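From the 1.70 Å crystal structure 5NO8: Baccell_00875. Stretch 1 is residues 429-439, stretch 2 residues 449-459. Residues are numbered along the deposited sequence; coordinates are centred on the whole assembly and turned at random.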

# COMPACT_ATOMS: atom_id res chain seq x y z
N LEU A 429 -2.01 14.72 -27.82
CA LEU A 429 -1.22 14.86 -26.59
C LEU A 429 0.23 15.24 -26.82
O LEU A 429 0.91 15.66 -25.87
CB LEU A 429 -1.28 13.59 -25.74
CG LEU A 429 -2.66 13.16 -25.25
CD1 LEU A 429 -2.48 11.95 -24.34
CD2 LEU A 429 -3.42 14.27 -24.54
N GLN A 430 0.74 15.06 -28.04
CA GLN A 430 2.11 15.43 -28.33
C GLN A 430 2.15 16.60 -29.33
O GLN A 430 1.19 16.84 -30.06
CB GLN A 430 2.88 14.23 -28.85
CG GLN A 430 3.17 13.15 -27.82
CD GLN A 430 4.24 12.19 -28.30
OE1 GLN A 430 4.14 11.65 -29.40
NE2 GLN A 430 5.29 12.00 -27.51
N THR A 431 3.26 17.34 -29.30
CA THR A 431 3.58 18.33 -30.34
C THR A 431 4.31 17.56 -31.43
O THR A 431 4.74 16.42 -31.23
CB THR A 431 4.52 19.45 -29.84
OG1 THR A 431 5.81 18.90 -29.53
CG2 THR A 431 3.97 20.14 -28.62
N ASP A 432 4.52 18.21 -32.58
CA ASP A 432 5.28 17.59 -33.66
C ASP A 432 6.71 17.19 -33.21
O ASP A 432 7.22 16.18 -33.67
CB ASP A 432 5.33 18.52 -34.91
CG ASP A 432 5.29 17.74 -36.22
OD1 ASP A 432 4.27 17.07 -36.46
OD2 ASP A 432 6.26 17.80 -37.01
N ASN A 433 7.31 17.97 -32.31
CA ASN A 433 8.65 17.68 -31.76
C ASN A 433 8.63 16.78 -30.47
O ASN A 433 9.62 16.73 -29.76
CB ASN A 433 9.40 18.98 -31.45
N TYR A 434 7.52 16.10 -30.19
CA TYR A 434 7.43 15.06 -29.14
C TYR A 434 7.39 15.58 -27.70
O TYR A 434 7.52 14.81 -26.74
CB TYR A 434 8.51 13.98 -29.29
CG TYR A 434 8.44 13.24 -30.60
CD1 TYR A 434 7.58 12.14 -30.75
CD2 TYR A 434 9.23 13.63 -31.69
CE1 TYR A 434 7.51 11.46 -31.96
CE2 TYR A 434 9.17 12.94 -32.90
CZ TYR A 434 8.32 11.86 -33.04
OH TYR A 434 8.27 11.20 -34.25
N VAL A 435 7.18 16.89 -27.54
CA VAL A 435 6.83 17.42 -26.24
C VAL A 435 5.44 16.83 -25.93
O VAL A 435 4.55 16.82 -26.79
CB VAL A 435 6.84 18.96 -26.20
CG1 VAL A 435 6.25 19.47 -24.89
CG2 VAL A 435 8.27 19.48 -26.40
N THR A 436 5.29 16.36 -24.69
CA THR A 436 4.19 15.48 -24.32
C THR A 436 3.37 16.08 -23.18
O THR A 436 3.89 16.36 -22.09
CB THR A 436 4.73 14.09 -23.92
OG1 THR A 436 5.47 13.55 -25.02
CG2 THR A 436 3.61 13.13 -23.54
N TYR A 437 2.09 16.27 -23.45
CA TYR A 437 1.13 16.81 -22.50
C TYR A 437 0.14 15.71 -22.11
O TYR A 437 0.17 14.61 -22.67
CB TYR A 437 0.40 17.99 -23.13
CG TYR A 437 1.35 19.14 -23.39
CD1 TYR A 437 1.74 20.00 -22.35
CD2 TYR A 437 1.91 19.34 -24.65
CE1 TYR A 437 2.63 21.04 -22.57
CE2 TYR A 437 2.78 20.39 -24.89
CZ TYR A 437 3.14 21.23 -23.85
OH TYR A 437 4.03 22.27 -24.06
N SER A 438 -0.72 16.03 -21.16
CA SER A 438 -1.74 15.09 -20.69
C SER A 438 -3.17 15.49 -21.08
O SER A 438 -4.10 14.73 -20.82
CB SER A 438 -1.59 14.93 -19.16
OG SER A 438 -2.01 16.10 -18.46
N SER A 439 -3.37 16.68 -21.67
CA SER A 439 -4.68 17.10 -22.15
C SER A 439 -4.59 17.81 -23.52
O SER A 439 -3.51 18.28 -23.91
CB SER A 439 -5.41 17.96 -21.11
OG SER A 439 -4.68 19.15 -20.84
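Stretch 2 (449-459) YNYMWVAELYF

The most unusual feature of this contact is the way one threonine is gripped by a tyrosine. The ring of Tyr 451 lies flat against Thr 436, whose CB stands 3.6 Å from the centroid of the Tyr 451 ring and only 11° off the ring normal, a CH-pi contact over the face. At the same time the phenol oxygen of that ring reaches the backbone of the same residue: Thr 436 N donates a hydrogen bond to Tyr 451 OH at 3.1 Å, nearly straight at 169°. A tyrosine suits this place because it offers both a flat, polarizable face for an aliphatic CH and, at the far end, an oxygen that can satisfy a backbone NH.

Stretch 2 is helical, part of a longer helix that begins before it and continues after it. Its i to i+4 ladder runs through bonds such as Val 454 N to Asn 450 O (3.2 Å) and Tyr 458 N to Val 454 O (3.1 Å). Stretch 1 is an irregular loop, so there are no two regular axes to define a crossing angle. The two chains run in broadly opposite senses: Gln 430 lies by Tyr 458, Thr 436 by Val 454 and Tyr 451, and Ser 438 by Asn 450. The loop folds back on itself through a type I turn from Thr 431 to Tyr 434, closed by Tyr 434 N to Thr 431 O at 3.0 Å. On both sides of Thr 436, backbone bonds tie the two arms together: Thr 431 N to Val 435 O (2.9 Å) and Tyr 437 N to Leu 429 O (2.8 Å). This brings Gln 430 beside Thr 436, and both present their side chains to the helix.

The helix meets them with Asn 450, Val 454 and Tyr 458, spaced four residues apart and therefore aligned along one side, while Tyr 451 starts sideways and swings its ring end in. The backbones come nearest at Thr 436 and Tyr 451, with 6.2 Å between their CA atoms. Val 454 supplies the apolar middle: its CG2 lies 3.7 Å from Thr 436 CG2, and its CG1 3.6 Å from Gln 430 NE2. A compact branched side chain fits here, giving each neighbour a methyl.

Further along the helix, Tyr 458 OH donates to Gln 430 OE1 at 2.7 Å, the amide oxygen lying near the plane of the ring, at its edge. The other end of the same amide, Gln 430 NE2, donates to Thr 436 OG1 at 2.9 Å, and Thr 436 OG1 in turn donates to Tyr 434 O at 3.0 Å. Glutamine, with an acceptor and a donor on one planar group, can thus bind the helix and brace the loop together.

Toward the start of the helix segment the contact turns polar. Asn 450 ND2 packs 3.7 Å from Ser 438 CB. Asn 450 ND2 donates to a water oxygen at 2.7 Å, and that water donates to Thr 436 O at 2.8 Å. The bridge satisfies a loop carbonyl that the helix does not reach directly.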

# COMPACT_ATOMS: atom_id res chain seq x y z
N TYR A 449 7.09 12.05 -16.06
CA TYR A 449 6.44 10.73 -15.93
C TYR A 449 5.70 10.38 -17.21
O TYR A 449 5.74 9.23 -17.67
CB TYR A 449 5.45 10.72 -14.76
CG TYR A 449 6.07 10.73 -13.37
CD1 TYR A 449 6.71 9.60 -12.86
CD2 TYR A 449 5.98 11.86 -12.53
CE1 TYR A 449 7.27 9.59 -11.59
CE2 TYR A 449 6.53 11.85 -11.23
CZ TYR A 449 7.18 10.70 -10.78
OH TYR A 449 7.74 10.64 -9.53
N ASN A 450 5.03 11.37 -17.80
CA ASN A 450 4.10 11.12 -18.89
C ASN A 450 4.82 10.60 -20.13
O ASN A 450 4.22 9.83 -20.89
CB ASN A 450 3.31 12.38 -19.25
CG ASN A 450 2.44 12.88 -18.10
OD1 ASN A 450 2.23 12.18 -17.10
ND2 ASN A 450 1.91 14.09 -18.26
N TYR A 451 6.08 10.97 -20.31
CA TYR A 451 6.85 10.58 -21.50
C TYR A 451 7.18 9.09 -21.55
O TYR A 451 7.25 8.50 -22.63
CB TYR A 451 8.18 11.34 -21.55
CG TYR A 451 8.03 12.81 -21.86
CD1 TYR A 451 7.51 13.69 -20.91
CD2 TYR A 451 8.43 13.33 -23.10
CE1 TYR A 451 7.37 15.04 -21.18
CE2 TYR A 451 8.30 14.69 -23.38
CZ TYR A 451 7.77 15.54 -22.42
OH TYR A 451 7.62 16.88 -22.68
N MET A 452 7.45 8.50 -20.38
CA MET A 452 7.79 7.08 -20.30
C MET A 452 6.63 6.22 -20.74
O MET A 452 6.82 5.20 -21.39
CB MET A 452 8.16 6.67 -18.88
CG MET A 452 9.35 7.41 -18.29
SD MET A 452 10.79 7.46 -19.39
CE MET A 452 10.51 8.99 -20.27
N TRP A 453 5.43 6.63 -20.36
CA TRP A 453 4.21 5.86 -20.60
C TRP A 453 3.79 5.99 -22.06
O TRP A 453 3.38 5.01 -22.67
CB TRP A 453 3.10 6.29 -19.66
CG TRP A 453 3.48 6.14 -18.21
CD1 TRP A 453 4.25 5.15 -17.64
CD2 TRP A 453 3.10 7.01 -17.14
NE1 TRP A 453 4.36 5.36 -16.30
CE2 TRP A 453 3.67 6.50 -15.96
CE3 TRP A 453 2.33 8.18 -17.07
CZ2 TRP A 453 3.49 7.11 -14.71
CZ3 TRP A 453 2.16 8.80 -15.84
CH2 TRP A 453 2.74 8.25 -14.67
N VAL A 454 3.91 7.20 -22.61
CA VAL A 454 3.71 7.39 -24.05
C VAL A 454 4.70 6.56 -24.86
O VAL A 454 4.31 5.92 -25.82
CB VAL A 454 3.78 8.88 -24.45
CG1 VAL A 454 3.86 9.03 -25.98
CG2 VAL A 454 2.55 9.59 -23.95
N ALA A 455 5.98 6.57 -24.48
CA ALA A 455 6.98 5.77 -25.17
C ALA A 455 6.72 4.28 -25.08
O ALA A 455 6.86 3.54 -26.06
CB ALA A 455 8.35 6.06 -24.61
N GLU A 456 6.33 3.82 -23.89
CA GLU A 456 5.95 2.43 -23.72
C GLU A 456 4.85 2.11 -24.70
O GLU A 456 4.95 1.12 -25.41
CB GLU A 456 5.48 2.14 -22.29
CG GLU A 456 4.81 0.77 -22.14
CD GLU A 456 5.56 -0.26 -21.31
OE1 GLU A 456 6.45 0.09 -20.49
OE2 GLU A 456 5.22 -1.46 -21.47
N LEU A 457 3.81 2.93 -24.76
CA LEU A 457 2.71 2.67 -25.68
C LEU A 457 3.23 2.49 -27.11
O LEU A 457 2.88 1.51 -27.79
CB LEU A 457 1.63 3.75 -25.64
CG LEU A 457 0.52 3.61 -26.68
CD1 LEU A 457 -0.38 2.40 -26.39
CD2 LEU A 457 -0.33 4.84 -26.81
N TYR A 458 4.08 3.41 -27.55
CA TYR A 458 4.57 3.36 -28.94
C TYR A 458 5.38 2.11 -29.21
O TYR A 458 5.15 1.44 -30.23
CB TYR A 458 5.34 4.64 -29.33
CG TYR A 458 4.55 5.93 -29.36
CD1 TYR A 458 3.19 5.96 -29.59
CD2 TYR A 458 5.21 7.16 -29.21
CE1 TYR A 458 2.49 7.16 -29.63
CE2 TYR A 458 4.52 8.35 -29.27
CZ TYR A 458 3.18 8.36 -29.48
OH TYR A 458 2.50 9.55 -29.52
N PHE A 459 6.30 1.73 -28.33
CA PHE A 459 7.07 0.53 -28.54
C PHE A 459 6.17 -0.73 -28.55
O PHE A 459 6.39 -1.63 -29.36
CB PHE A 459 8.17 0.36 -27.50
CG PHE A 459 9.26 1.41 -27.56
CD1 PHE A 459 9.95 1.67 -28.73
CD2 PHE A 459 9.63 2.10 -26.40
CE1 PHE A 459 10.98 2.62 -28.76
CE2 PHE A 459 10.63 3.05 -26.42
CZ PHE A 459 11.32 3.30 -27.60
O HOH W 1 3.02 16.28 -19.46